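Local coordinates for protein endo-beta-mannanase (Opitutaceae bacterium TAV5, PDB 7BOB) that probably cleaves beta-1,4-linked mannosides from chain ends as a homotrimeric exo-mannosidase of glycoside hydrolase family 5 in the termite hindgut, at residues H386-R391 against Q434-P439; V450-D455 against Q482-L487; G518-I523 against E536-V541. One frame throughout, in Å; residues are numbered along the deposited sequence.

Contact 1: residues H386-R391 against Q434-P439; sequences HLYWPR and QPLPSP
The phenol ring of Tyr-388 meets the side chain of Leu-436 along its edge, with CE2 4.5 Å from Leu-436 CD2, a loose apolar touch made close to the ring plane. Both belong to the alpha/beta domain that follows the catalytic barrel: Tyr-388 lies near the C-terminal end of parallel strand 385-389, and Leu-436 in the loop between its two sheet neighbours, strands 427-431 and 444-448. With CG anti to the backbone N, chi1 -175° swings the ring out so that its end approaches this loop. Its hydroxyl is hydrogen-bonded to Glu-456 in helix 454-465, which also covers Leu-436 with Leu-460 and Trp-463. The loop is tied to that helix through a bond between Leu-436 N and the carboxylate of Glu-459.

Farther along, Arg-391 runs extended as far as CD and then bends (chi3 -67°), bringing its guanidinium to the backbone of Gln-434. Its NE makes a long, weak ion pair with Asp-455. The approach to Gln-434 joins two nitrogen donors, and so is van der Waals proximity and not a bond: Arg-391 NH2 lies 4.2 Å from Gln-434 N, oblique to the guanidinium plane.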
ATOM      1  N   HIS A 386     -11.039  30.812 -14.027  1.00 56.66           N
ATOM      2  CA  HIS A 386     -11.533  30.004 -12.911  1.00 56.23           C
ATOM      3  C   HIS A 386     -11.155  28.533 -13.094  1.00 54.00           C
ATOM      4  O   HIS A 386     -11.391  27.953 -14.158  1.00 54.29           O
ATOM      5  CB  HIS A 386     -13.058  30.130 -12.777  1.00 54.16           C
ATOM      6  CG  HIS A 386     -13.515  31.449 -12.226  1.00 59.54           C
ATOM      7  ND1 HIS A 386     -13.466  32.618 -12.955  1.00 59.91           N
ATOM      8  CD2 HIS A 386     -14.032  31.781 -11.016  1.00 55.53           C
ATOM      9  CE1 HIS A 386     -13.931  33.611 -12.217  1.00 58.88           C
ATOM     10  NE2 HIS A 386     -14.284  33.129 -11.040  1.00 55.05           N
ATOM     11  N   LEU A 387     -10.577  27.932 -12.056  1.00 50.80           N
ATOM     12  CA  LEU A 387     -10.301  26.502 -12.057  1.00 51.14           C
ATOM     13  C   LEU A 387     -11.558  25.732 -11.663  1.00 51.64           C
ATOM     14  O   LEU A 387     -12.297  26.146 -10.765  1.00 46.16           O
ATOM     15  CB  LEU A 387      -9.164  26.190 -11.089  1.00 51.40           C
ATOM     16  CG  LEU A 387      -7.834  26.890 -11.356  1.00 48.48           C
ATOM     17  CD1 LEU A 387      -6.908  26.723 -10.150  1.00 50.46           C
ATOM     18  CD2 LEU A 387      -7.199  26.320 -12.615  1.00 51.84           C
ATOM     19  N   TYR A 388     -11.804  24.612 -12.343  1.00 48.23           N
ATOM     20  CA  TYR A 388     -13.038  23.848 -12.166  1.00 45.56           C
ATOM     21  C   TYR A 388     -12.901  22.900 -10.971  1.00 48.18           C
ATOM     22  O   TYR A 388     -12.034  22.020 -10.970  1.00 47.84           O
ATOM     23  CB  TYR A 388     -13.363  23.076 -13.444  1.00 46.55           C
ATOM     24  CG  TYR A 388     -14.683  22.339 -13.420  1.00 49.50           C
ATOM     25  CD1 TYR A 388     -14.726  20.965 -13.188  1.00 50.77           C
ATOM     26  CD2 TYR A 388     -15.882  23.004 -13.626  1.00 48.40           C
ATOM     27  CE1 TYR A 388     -15.925  20.275 -13.162  1.00 48.26           C
ATOM     28  CE2 TYR A 388     -17.089  22.320 -13.617  1.00 48.73           C
ATOM     29  CZ  TYR A 388     -17.098  20.958 -13.379  1.00 48.99           C
ATOM     30  OH  TYR A 388     -18.278  20.258 -13.356  1.00 51.15           O
ATOM     31  N   TRP A 389     -13.745  23.105  -9.940  1.00 46.75           N
ATOM     32  CA  TRP A 389     -13.871  22.189  -8.806  1.00 44.93           C
ATOM     33  C   TRP A 389     -14.950  21.164  -9.139  1.00 48.18           C
ATOM     34  O   TRP A 389     -16.103  21.550  -9.361  1.00 50.02           O
ATOM     35  CB  TRP A 389     -14.226  22.964  -7.536  1.00 44.19           C
ATOM     36  CG  TRP A 389     -14.361  22.163  -6.244  1.00 46.71           C
ATOM     37  CD1 TRP A 389     -15.413  21.366  -5.881  1.00 43.37           C
ATOM     38  CD2 TRP A 389     -13.427  22.105  -5.151  1.00 43.60           C
ATOM     39  NE1 TRP A 389     -15.197  20.836  -4.648  1.00 48.30           N
ATOM     40  CE2 TRP A 389     -13.995  21.273  -4.166  1.00 44.47           C
ATOM     41  CE3 TRP A 389     -12.181  22.691  -4.903  1.00 44.45           C
ATOM     42  CZ2 TRP A 389     -13.346  20.974  -2.958  1.00 44.30           C
ATOM     43  CZ3 TRP A 389     -11.540  22.402  -3.688  1.00 43.78           C
ATOM     44  CH2 TRP A 389     -12.125  21.545  -2.741  1.00 45.32           C
ATOM     45  N   PRO A 390     -14.624  19.875  -9.252  1.00 49.06           N
ATOM     46  CA  PRO A 390     -15.599  18.915  -9.800  1.00 50.34           C
ATOM     47  C   PRO A 390     -16.786  18.693  -8.865  1.00 53.13           C
ATOM     48  O   PRO A 390     -16.682  18.850  -7.644  1.00 53.36           O
ATOM     49  CB  PRO A 390     -14.777  17.626  -9.970  1.00 50.72           C
ATOM     50  CG  PRO A 390     -13.624  17.767  -9.010  1.00 50.69           C
ATOM     51  CD  PRO A 390     -13.319  19.257  -8.958  1.00 48.98           C
ATOM     52  N   ARG A 391     -17.923  18.288  -9.455  1.00 53.39           N
ATOM     53  CA  ARG A 391     -19.139  18.082  -8.662  1.00 51.16           C
ATOM     54  C   ARG A 391     -18.943  17.034  -7.563  1.00 50.18           C
ATOM     55  O   ARG A 391     -19.472  17.180  -6.464  1.00 52.19           O
ATOM     56  CB  ARG A 391     -20.314  17.692  -9.563  1.00 52.69           C
ATOM     57  CG  ARG A 391     -21.533  17.155  -8.796  1.00 52.94           C
ATOM     58  CD  ARG A 391     -22.719  16.851  -9.706  1.00 54.25           C
ATOM     59  NE  ARG A 391     -23.261  18.071 -10.288  1.00 57.71           N
ATOM     60  CZ  ARG A 391     -24.177  18.833  -9.695  1.00 65.09           C
ATOM     61  NH1 ARG A 391     -24.673  18.486  -8.509  1.00 61.21           N
ATOM     62  NH2 ARG A 391     -24.606  19.941 -10.288  1.00 62.37           N
ATOM     63  N   GLN A 434     -22.659  23.215  -8.467  1.00 56.82           N
ATOM     64  CA  GLN A 434     -23.657  24.269  -8.484  1.00 62.63           C
ATOM     65  C   GLN A 434     -23.819  24.769  -9.909  1.00 64.96           C
ATOM     66  O   GLN A 434     -22.882  24.659 -10.706  1.00 65.91           O
ATOM     67  CB  GLN A 434     -23.258  25.438  -7.567  1.00 60.54           C
ATOM     68  CG  GLN A 434     -23.389  25.098  -6.092  1.00 61.85           C
ATOM     69  CD  GLN A 434     -22.870  26.185  -5.189  1.00 62.32           C
ATOM     70  OE1 GLN A 434     -22.155  27.085  -5.627  1.00 63.39           O
ATOM     71  NE2 GLN A 434     -23.223  26.105  -3.908  1.00 62.55           N
ATOM     72  N   PRO A 435     -24.989  25.318 -10.263  1.00 65.80           N
ATOM     73  CA  PRO A 435     -25.184  25.796 -11.640  1.00 62.99           C
ATOM     74  C   PRO A 435     -24.048  26.726 -12.048  1.00 64.60           C
ATOM     75  O   PRO A 435     -23.460  27.422 -11.221  1.00 62.08           O
ATOM     76  CB  PRO A 435     -26.535  26.519 -11.580  1.00 64.84           C
ATOM     77  CG  PRO A 435     -27.260  25.873 -10.409  1.00 63.95           C
ATOM     78  CD  PRO A 435     -26.182  25.535  -9.413  1.00 64.10           C
ATOM     79  N   LEU A 436     -23.692  26.683 -13.306  1.00 66.62           N
ATOM     80  CA  LEU A 436     -22.505  27.476 -13.593  1.00 65.11           C
ATOM     81  C   LEU A 436     -22.871  28.956 -13.733  1.00 65.61           C
ATOM     82  O   LEU A 436     -23.891  29.295 -14.341  1.00 67.35           O
ATOM     83  CB  LEU A 436     -21.815  26.980 -14.864  1.00 61.19           C
ATOM     84  CG  LEU A 436     -21.027  25.668 -14.748  1.00 63.90           C
ATOM     85  CD1 LEU A 436     -20.409  25.288 -16.098  1.00 58.42           C
ATOM     86  CD2 LEU A 436     -19.954  25.747 -13.676  1.00 57.09           C
ATOM     87  N   PRO A 437     -22.063  29.847 -13.168  1.00 66.44           N
ATOM     88  CA  PRO A 437     -22.296  31.284 -13.364  1.00 66.59           C
ATOM     89  C   PRO A 437     -22.334  31.630 -14.841  1.00 68.29           C
ATOM     90  O   PRO A 437     -21.583  31.075 -15.643  1.00 65.82           O
ATOM     91  CB  PRO A 437     -21.093  31.937 -12.672  1.00 65.46           C
ATOM     92  CG  PRO A 437     -20.628  30.921 -11.680  1.00 65.06           C
ATOM     93  CD  PRO A 437     -20.897  29.579 -12.310  1.00 66.02           C
ATOM     94  N   SER A 438     -23.220  32.552 -15.199  1.00 67.64           N
ATOM     95  CA  SER A 438     -23.318  32.955 -16.588  1.00 69.68           C
ATOM     96  C   SER A 438     -21.971  33.525 -17.040  1.00 69.54           C
ATOM     97  O   SER A 438     -21.187  34.018 -16.219  1.00 68.25           O
ATOM     98  CB  SER A 438     -24.432  33.985 -16.772  1.00 73.17           C
ATOM     99  OG  SER A 438     -24.497  34.412 -18.117  1.00 80.47           O
ATOM    100  N   PRO A 439     -21.649  33.418 -18.331  1.00 62.75           N
ATOM    101  CA  PRO A 439     -20.298  33.796 -18.792  1.00 66.53           C
ATOM    102  C   PRO A 439     -19.939  35.264 -18.593  1.00 69.03           C
ATOM    103  O   PRO A 439     -18.772  35.616 -18.801  1.00 69.31           O
ATOM    104  CB  PRO A 439     -20.314  33.427 -20.286  1.00 63.48           C
ATOM    105  CG  PRO A 439     -21.369  32.390 -20.417  1.00 63.06           C
ATOM    106  CD  PRO A 439     -22.419  32.714 -19.372  1.00 63.91           C
TER

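Contact 2: residues V450-D455 against Q482-L487; sequences VFTGLD and QAMSRL
Leu-454 and Ala-483 make the apolar touch of this contact, with Leu-454 CD1 3.7 Å from Ala-483 CB. The two chains approach differently. Ala-483 points its methyl toward the opposing segment, whereas Leu-454 leaves its backbone obliquely and arrives through one branch: chi1 173° puts CG anti to the backbone N, beside the carbonyl carbon, and chi2 63° then turns CD1 to the alanine methyl, while Leu-454 CD2 stays 6.0 Å from Ala-483 CB. Asn-333 of the second subunit also packs on Leu-454.

A second, looser touch joins Met-484 and Thr-452. The methionine is fully extended through CG and SD and turns only at its end (chi3 -70°), so that the terminal methyl CE meets Thr-452 OG1 at 4.3 Å, a van der Waals approach of a methyl to a hydroxyl oxygen. Thr-452 holds OG1 between its backbone N and carbonyl carbon, facing the helix.

One turn on from Ala-483, Arg-486 folds back along its own helix, with Gln-482 O and Ala-483 CA under the rim of one guanidinium face. Gly-453 is the N-cap of helix 454-465, and its N-H bonds back to the carboxylate of Glu-456.

That helix is the connection of a beta-alpha-beta crossover between parallel neighbours 444-448 and 469-473, and the contact lies at its start. Ile-457 fills in against Thr-452, Ala-483 and Met-484, and Trp-472 lies against Thr-452 and Met-484. Helix 482-488 is thus packed on the first turn of helix 454-465 and on strand 469-473.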
ATOM      1  N   VAL A 450      -9.611  16.606 -14.404  1.00 51.49           N
ATOM      2  CA  VAL A 450     -10.441  15.965 -13.398  1.00 52.22           C
ATOM      3  C   VAL A 450     -11.604  15.308 -14.117  1.00 55.33           C
ATOM      4  O   VAL A 450     -11.922  15.626 -15.271  1.00 53.01           O
ATOM      5  CB  VAL A 450     -10.937  16.938 -12.316  1.00 53.23           C
ATOM      6  CG1 VAL A 450      -9.757  17.422 -11.479  1.00 54.68           C
ATOM      7  CG2 VAL A 450     -11.679  18.118 -12.939  1.00 52.21           C
ATOM      8  N   PHE A 451     -12.231  14.361 -13.431  1.00 52.28           N
ATOM      9  CA  PHE A 451     -13.268  13.538 -14.029  1.00 50.57           C
ATOM     10  C   PHE A 451     -14.637  14.180 -13.842  1.00 51.66           C
ATOM     11  O   PHE A 451     -14.971  14.655 -12.746  1.00 50.19           O
ATOM     12  CB  PHE A 451     -13.219  12.142 -13.428  1.00 50.11           C
ATOM     13  CG  PHE A 451     -11.831  11.548 -13.399  1.00 54.88           C
ATOM     14  CD1 PHE A 451     -11.210  11.123 -14.572  1.00 55.23           C
ATOM     15  CD2 PHE A 451     -11.144  11.404 -12.204  1.00 55.23           C
ATOM     16  CE1 PHE A 451      -9.936  10.560 -14.543  1.00 53.66           C
ATOM     17  CE2 PHE A 451      -9.867  10.843 -12.173  1.00 56.43           C
ATOM     18  CZ  PHE A 451      -9.263  10.423 -13.345  1.00 54.05           C
ATOM     19  N   THR A 452     -15.421  14.191 -14.920  1.00 47.81           N
ATOM     20  CA  THR A 452     -16.666  14.940 -15.033  1.00 48.75           C
ATOM     21  C   THR A 452     -17.768  14.020 -15.515  1.00 50.43           C
ATOM     22  O   THR A 452     -17.601  13.329 -16.525  1.00 56.87           O
ATOM     23  CB  THR A 452     -16.523  16.095 -16.029  1.00 52.69           C
ATOM     24  OG1 THR A 452     -16.144  15.547 -17.293  1.00 55.53           O
ATOM     25  CG2 THR A 452     -15.479  17.121 -15.578  1.00 52.02           C
ATOM     26  N   GLY A 453     -18.897  14.014 -14.814  1.00 49.59           N
ATOM     27  CA  GLY A 453     -20.000  13.162 -15.197  1.00 51.05           C
ATOM     28  C   GLY A 453     -20.864  13.791 -16.276  1.00 54.28           C
ATOM     29  O   GLY A 453     -20.615  14.890 -16.771  1.00 50.04           O
ATOM     30  N   LEU A 454     -21.908  13.048 -16.648  1.00 55.10           N
ATOM     31  CA  LEU A 454     -22.793  13.482 -17.722  1.00 53.11           C
ATOM     32  C   LEU A 454     -23.451  14.825 -17.412  1.00 57.01           C
ATOM     33  O   LEU A 454     -23.537  15.697 -18.286  1.00 57.67           O
ATOM     34  CB  LEU A 454     -23.852  12.410 -17.969  1.00 53.19           C
ATOM     35  CG  LEU A 454     -24.925  12.856 -18.950  1.00 55.41           C
ATOM     36  CD1 LEU A 454     -24.270  13.107 -20.291  1.00 54.32           C
ATOM     37  CD2 LEU A 454     -26.015  11.807 -19.051  1.00 53.92           C
ATOM     38  N   ASP A 455     -23.941  15.010 -16.180  1.00 53.59           N
ATOM     39  CA  ASP A 455     -24.608  16.266 -15.842  1.00 51.59           C
ATOM     40  C   ASP A 455     -23.636  17.427 -15.931  1.00 54.51           C
ATOM     41  O   ASP A 455     -23.965  18.492 -16.483  1.00 56.19           O
ATOM     42  CB  ASP A 455     -25.237  16.188 -14.444  1.00 49.72           C
ATOM     43  CG  ASP A 455     -24.311  15.537 -13.402  1.00 57.32           C
ATOM     44  OD1 ASP A 455     -23.155  15.207 -13.749  1.00 58.38           O
ATOM     45  OD2 ASP A 455     -24.738  15.349 -12.229  1.00 63.24           O
ATOM     46  N   GLN A 482     -21.611  10.428 -26.396  1.00 51.07           N
ATOM     47  CA  GLN A 482     -22.160  11.432 -27.309  1.00 52.85           C
ATOM     48  C   GLN A 482     -21.998  12.832 -26.741  1.00 56.51           C
ATOM     49  O   GLN A 482     -21.499  13.725 -27.429  1.00 55.12           O
ATOM     50  CB  GLN A 482     -23.631  11.153 -27.619  1.00 57.13           C
ATOM     51  CG  GLN A 482     -23.885   9.847 -28.385  1.00 60.12           C
ATOM     52  CD  GLN A 482     -24.200   8.681 -27.449  1.00 62.85           C
ATOM     53  OE1 GLN A 482     -23.845   8.702 -26.254  1.00 58.48           O
ATOM     54  NE2 GLN A 482     -24.873   7.663 -27.983  1.00 62.88           N
ATOM     55  N   ALA A 483     -22.376  13.032 -25.464  1.00 54.15           N
ATOM     56  CA  ALA A 483     -22.369  14.379 -24.890  1.00 57.51           C
ATOM     57  C   ALA A 483     -20.979  14.998 -24.950  1.00 54.93           C
ATOM     58  O   ALA A 483     -20.811  16.116 -25.454  1.00 54.23           O
ATOM     59  CB  ALA A 483     -22.887  14.361 -23.448  1.00 55.10           C
ATOM     60  N   MET A 484     -19.961  14.276 -24.472  1.00 50.65           N
ATOM     61  CA  MET A 484     -18.613  14.832 -24.517  1.00 52.70           C
ATOM     62  C   MET A 484     -18.145  15.050 -25.959  1.00 55.99           C
ATOM     63  O   MET A 484     -17.494  16.061 -26.255  1.00 53.67           O
ATOM     64  CB  MET A 484     -17.637  13.928 -23.771  1.00 50.97           C
ATOM     65  CG  MET A 484     -16.252  14.542 -23.625  1.00 54.58           C
ATOM     66  SD  MET A 484     -15.080  13.483 -22.734  1.00 58.24           S
ATOM     67  CE  MET A 484     -15.753  13.560 -21.064  1.00 53.09           C
ATOM     68  N   SER A 485     -18.467  14.111 -26.870  1.00 53.62           N
ATOM     69  CA  SER A 485     -18.046  14.252 -28.268  1.00 53.33           C
ATOM     70  C   SER A 485     -18.628  15.504 -28.921  1.00 53.97           C
ATOM     71  O   SER A 485     -17.932  16.191 -29.671  1.00 55.52           O
ATOM     72  CB  SER A 485     -18.429  13.013 -29.082  1.00 51.79           C
ATOM     73  OG  SER A 485     -17.752  11.860 -28.616  1.00 53.78           O
ATOM     74  N   ARG A 486     -19.900  15.813 -28.656  1.00 56.94           N
ATOM     75  CA  ARG A 486     -20.481  17.044 -29.200  1.00 59.62           C
ATOM     76  C   ARG A 486     -19.877  18.288 -28.570  1.00 59.06           C
ATOM     77  O   ARG A 486     -19.852  19.345 -29.209  1.00 62.74           O
ATOM     78  CB  ARG A 486     -22.003  17.055 -29.017  1.00 59.40           C
ATOM     79  CG  ARG A 486     -22.669  15.842 -29.650  1.00 68.71           C
ATOM     80  CD  ARG A 486     -24.184  15.975 -29.743  1.00 75.21           C
ATOM     81  NE  ARG A 486     -24.826  15.956 -28.425  1.00 82.12           N
ATOM     82  CZ  ARG A 486     -25.524  14.929 -27.933  1.00 77.90           C
ATOM     83  NH1 ARG A 486     -25.674  13.807 -28.647  1.00 79.04           N
ATOM     84  NH2 ARG A 486     -26.067  15.021 -26.721  1.00 73.32           N
ATOM     85  N   LEU A 487     -19.393  18.198 -27.325  1.00 57.63           N
ATOM     86  CA  LEU A 487     -18.789  19.368 -26.693  1.00 54.65           C
ATOM     87  C   LEU A 487     -17.332  19.538 -27.099  1.00 55.98           C
ATOM     88  O   LEU A 487     -16.903  20.644 -27.447  1.00 56.17           O
ATOM     89  CB  LEU A 487     -18.897  19.271 -25.177  1.00 57.52           C
ATOM     90  CG  LEU A 487     -18.393  20.493 -24.404  1.00 55.83           C
ATOM     91  CD1 LEU A 487     -18.933  21.786 -25.010  1.00 58.28           C
ATOM     92  CD2 LEU A 487     -18.790  20.375 -22.947  1.00 52.86           C
TER

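Contact 3: residues G518-I523 against E536-V541; sequences GMRVRI and EGSPLV
The guanidinium of Arg-520 approaches Ser-538 at a slant, with NH2 4.2 Å from Ser-538 OG. That is too far for a bond; what joins the two is Asp-534, whose carboxylate forms a salt bridge with Arg-520 NH2 through one oxygen and accepts a hydrogen bond from Ser-538 N through the other. Glu-536 lies farther off, its OE1 5.3 Å from Arg-520 NH1; being in a long, weak ion pair with Arg-496, it may ease the closeness of the two arginines.

The puckered ring of Pro-539 meets Ile-523. Ile-523 CD1 lies 3.6 Å from Pro-539 CB and a similar 3.7 Å from Pro-539 CG, so the methyl sits against the CB-CG side of the ring. The isoleucine reaches it with CG1 placed between its backbone N and carbonyl carbon (chi1 56°) and a chi2 of 93°, well off a staggered value. The side chains lie alongside one another, running opposite ways.

Strand 520-525 is paired antiparallel with strand 490-496, whereas Pro-539 opens strand 539-546 of the mixed sheet, lying between strands 529-533 and 549-554. Just beyond the proline, a classic beta bulge sets Leu-540 and Val-541 opposite Met-532. Through Ile-523 and Pro-539 the two-stranded sheet packs against the antiparallel margin of the larger one.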
ATOM      1  N   GLY A 518      -3.969   6.927 -17.534  1.00 49.07           N
ATOM      2  CA  GLY A 518      -2.956   6.120 -18.175  1.00 49.46           C
ATOM      3  C   GLY A 518      -3.279   5.700 -19.589  1.00 53.84           C
ATOM      4  O   GLY A 518      -2.553   4.869 -20.150  1.00 54.43           O
ATOM      5  N   MET A 519      -4.345   6.239 -20.185  1.00 50.98           N
ATOM      6  CA  MET A 519      -4.765   5.834 -21.519  1.00 49.24           C
ATOM      7  C   MET A 519      -4.742   7.029 -22.465  1.00 54.09           C
ATOM      8  O   MET A 519      -5.005   8.180 -22.072  1.00 50.18           O
ATOM      9  CB  MET A 519      -6.162   5.222 -21.501  1.00 48.92           C
ATOM     10  CG  MET A 519      -6.197   3.897 -20.765  1.00 52.24           C
ATOM     11  SD  MET A 519      -7.770   3.048 -20.935  1.00 58.61           S
ATOM     12  CE  MET A 519      -8.833   4.071 -19.890  1.00 53.67           C
ATOM     13  N   ARG A 520      -4.424   6.735 -23.717  1.00 47.57           N
ATOM     14  CA  ARG A 520      -4.387   7.708 -24.783  1.00 48.46           C
ATOM     15  C   ARG A 520      -5.335   7.266 -25.889  1.00 52.83           C
ATOM     16  O   ARG A 520      -5.532   6.067 -26.114  1.00 49.49           O
ATOM     17  CB  ARG A 520      -2.964   7.858 -25.295  1.00 52.18           C
ATOM     18  CG  ARG A 520      -2.746   9.078 -26.115  1.00 53.95           C
ATOM     19  CD  ARG A 520      -1.286   9.355 -26.244  1.00 56.46           C
ATOM     20  NE  ARG A 520      -1.055  10.326 -27.300  1.00 58.37           N
ATOM     21  CZ  ARG A 520       0.107  10.494 -27.906  1.00 60.12           C
ATOM     22  NH1 ARG A 520       1.148   9.733 -27.564  1.00 57.18           N
ATOM     23  NH2 ARG A 520       0.223  11.414 -28.850  1.00 59.20           N
ATOM     24  N   VAL A 521      -5.937   8.238 -26.574  1.00 52.44           N
ATOM     25  CA  VAL A 521      -6.978   7.945 -27.550  1.00 54.07           C
ATOM     26  C   VAL A 521      -6.598   8.554 -28.885  1.00 54.22           C
ATOM     27  O   VAL A 521      -5.909   9.576 -28.956  1.00 55.90           O
ATOM     28  CB  VAL A 521      -8.372   8.460 -27.133  1.00 53.54           C
ATOM     29  CG1 VAL A 521      -8.939   7.599 -26.012  1.00 49.89           C
ATOM     30  CG2 VAL A 521      -8.302   9.936 -26.762  1.00 51.22           C
ATOM     31  N   ARG A 522      -7.063   7.904 -29.945  1.00 56.45           N
ATOM     32  CA  ARG A 522      -7.027   8.444 -31.296  1.00 51.41           C
ATOM     33  C   ARG A 522      -8.410   9.005 -31.621  1.00 49.06           C
ATOM     34  O   ARG A 522      -9.416   8.289 -31.543  1.00 50.39           O
ATOM     35  CB  ARG A 522      -6.630   7.358 -32.292  1.00 52.16           C
ATOM     36  CG  ARG A 522      -6.276   7.900 -33.647  1.00 59.29           C
ATOM     37  CD  ARG A 522      -6.817   7.028 -34.766  1.00 67.08           C
ATOM     38  NE  ARG A 522      -5.982   5.859 -35.010  1.00 74.75           N
ATOM     39  CZ  ARG A 522      -5.653   5.422 -36.226  1.00 73.26           C
ATOM     40  NH1 ARG A 522      -6.087   6.062 -37.305  1.00 68.89           N
ATOM     41  NH2 ARG A 522      -4.887   4.347 -36.367  1.00 67.40           N
ATOM     42  N   ILE A 523      -8.469  10.278 -31.975  1.00 51.38           N
ATOM     43  CA  ILE A 523      -9.758  10.911 -32.195  1.00 54.44           C
ATOM     44  C   ILE A 523      -9.996  11.116 -33.686  1.00 55.11           C
ATOM     45  O   ILE A 523      -9.076  11.112 -34.503  1.00 54.59           O
ATOM     46  CB  ILE A 523      -9.883  12.236 -31.427  1.00 53.17           C
ATOM     47  CG1 ILE A 523      -8.736  13.179 -31.791  1.00 55.69           C
ATOM     48  CG2 ILE A 523      -9.920  11.944 -29.896  1.00 56.62           C
ATOM     49  CD1 ILE A 523      -9.047  14.149 -32.915  1.00 55.88           C
ATOM     50  N   GLU A 536       4.629  13.390 -34.471  1.00 77.08           N
ATOM     51  CA  GLU A 536       4.277  12.348 -35.425  1.00 74.57           C
ATOM     52  C   GLU A 536       2.861  12.523 -35.989  1.00 76.12           C
ATOM     53  O   GLU A 536       2.161  11.529 -36.221  1.00 80.18           O
ATOM     54  CB  GLU A 536       4.448  10.967 -34.790  1.00 71.87           C
ATOM     55  CG  GLU A 536       3.522  10.655 -33.627  1.00 77.21           C
ATOM     56  CD  GLU A 536       3.510   9.174 -33.274  1.00 79.33           C
ATOM     57  OE1 GLU A 536       3.815   8.820 -32.108  1.00 81.90           O
ATOM     58  OE2 GLU A 536       3.197   8.359 -34.172  1.00 78.66           O
ATOM     59  N   GLY A 537       2.417  13.781 -36.173  1.00 69.29           N
ATOM     60  CA  GLY A 537       1.316  14.137 -37.061  1.00 68.62           C
ATOM     61  C   GLY A 537      -0.097  14.072 -36.496  1.00 69.00           C
ATOM     62  O   GLY A 537      -1.008  14.646 -37.102  1.00 64.67           O
ATOM     63  N   SER A 538      -0.330  13.359 -35.302  1.00 69.03           N
ATOM     64  CA  SER A 538      -1.692  13.100 -34.838  1.00 71.10           C
ATOM     65  C   SER A 538      -2.237  14.241 -33.959  1.00 72.73           C
ATOM     66  O   SER A 538      -1.468  14.996 -33.346  1.00 67.14           O
ATOM     67  CB  SER A 538      -1.740  11.780 -34.071  1.00 67.05           C
ATOM     68  OG  SER A 538      -1.083  11.885 -32.820  1.00 76.44           O
ATOM     69  N   PRO A 539      -3.563  14.393 -33.901  1.00 67.12           N
ATOM     70  CA  PRO A 539      -4.152  15.515 -33.160  1.00 67.46           C
ATOM     71  C   PRO A 539      -3.835  15.439 -31.673  1.00 62.16           C
ATOM     72  O   PRO A 539      -3.947  14.382 -31.051  1.00 59.63           O
ATOM     73  CB  PRO A 539      -5.654  15.362 -33.425  1.00 67.22           C
ATOM     74  CG  PRO A 539      -5.739  14.461 -34.644  1.00 62.17           C
ATOM     75  CD  PRO A 539      -4.598  13.543 -34.512  1.00 65.44           C
ATOM     76  N   LEU A 540      -3.438  16.589 -31.106  1.00 59.13           N
ATOM     77  CA  LEU A 540      -3.118  16.731 -29.691  1.00 58.02           C
ATOM     78  C   LEU A 540      -3.891  17.853 -28.999  1.00 58.97           C
ATOM     79  O   LEU A 540      -4.289  17.681 -27.844  1.00 54.87           O
ATOM     80  CB  LEU A 540      -1.606  16.941 -29.517  1.00 58.26           C
ATOM     81  CG  LEU A 540      -1.169  17.036 -28.056  1.00 58.70           C
ATOM     82  CD1 LEU A 540      -1.593  15.779 -27.289  1.00 57.24           C
ATOM     83  CD2 LEU A 540       0.333  17.278 -27.936  1.00 58.71           C
ATOM     84  N   VAL A 541      -4.111  18.990 -29.666  1.00 55.55           N
ATOM     85  CA  VAL A 541      -4.965  20.061 -29.147  1.00 55.85           C
ATOM     86  C   VAL A 541      -6.061  20.350 -30.167  1.00 56.15           C
ATOM     87  O   VAL A 541      -5.769  20.655 -31.332  1.00 59.23           O
ATOM     88  CB  VAL A 541      -4.183  21.348 -28.825  1.00 57.12           C
ATOM     89  CG1 VAL A 541      -5.127  22.389 -28.250  1.00 50.15           C
ATOM     90  CG2 VAL A 541      -3.040  21.080 -27.842  1.00 55.01           C
TER

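All three contacts lie in the alpha/beta domain. Contact 2 is the buried one, whereas contacts 1 and 3 are partly buried. Contacts 1 and 3 reach the same mixed sheet, one in its parallel half and the other near its antiparallel edge, with centres about 27 Å apart. Contacts 1 and 2 are adjoining: Tyr-388 CE1 lies 4.0 Å from Thr-452 CG2, and contact 1 packs against helix 454-465 while contact 2 includes its start. Contact 3 buries the most surface and combines apolar packing with a charged cluster; contacts 1 and 2 are sparser, chiefly van der Waals. The second subunit touches contacts 2 and 3, while no other chain of the trimer touches contact 1.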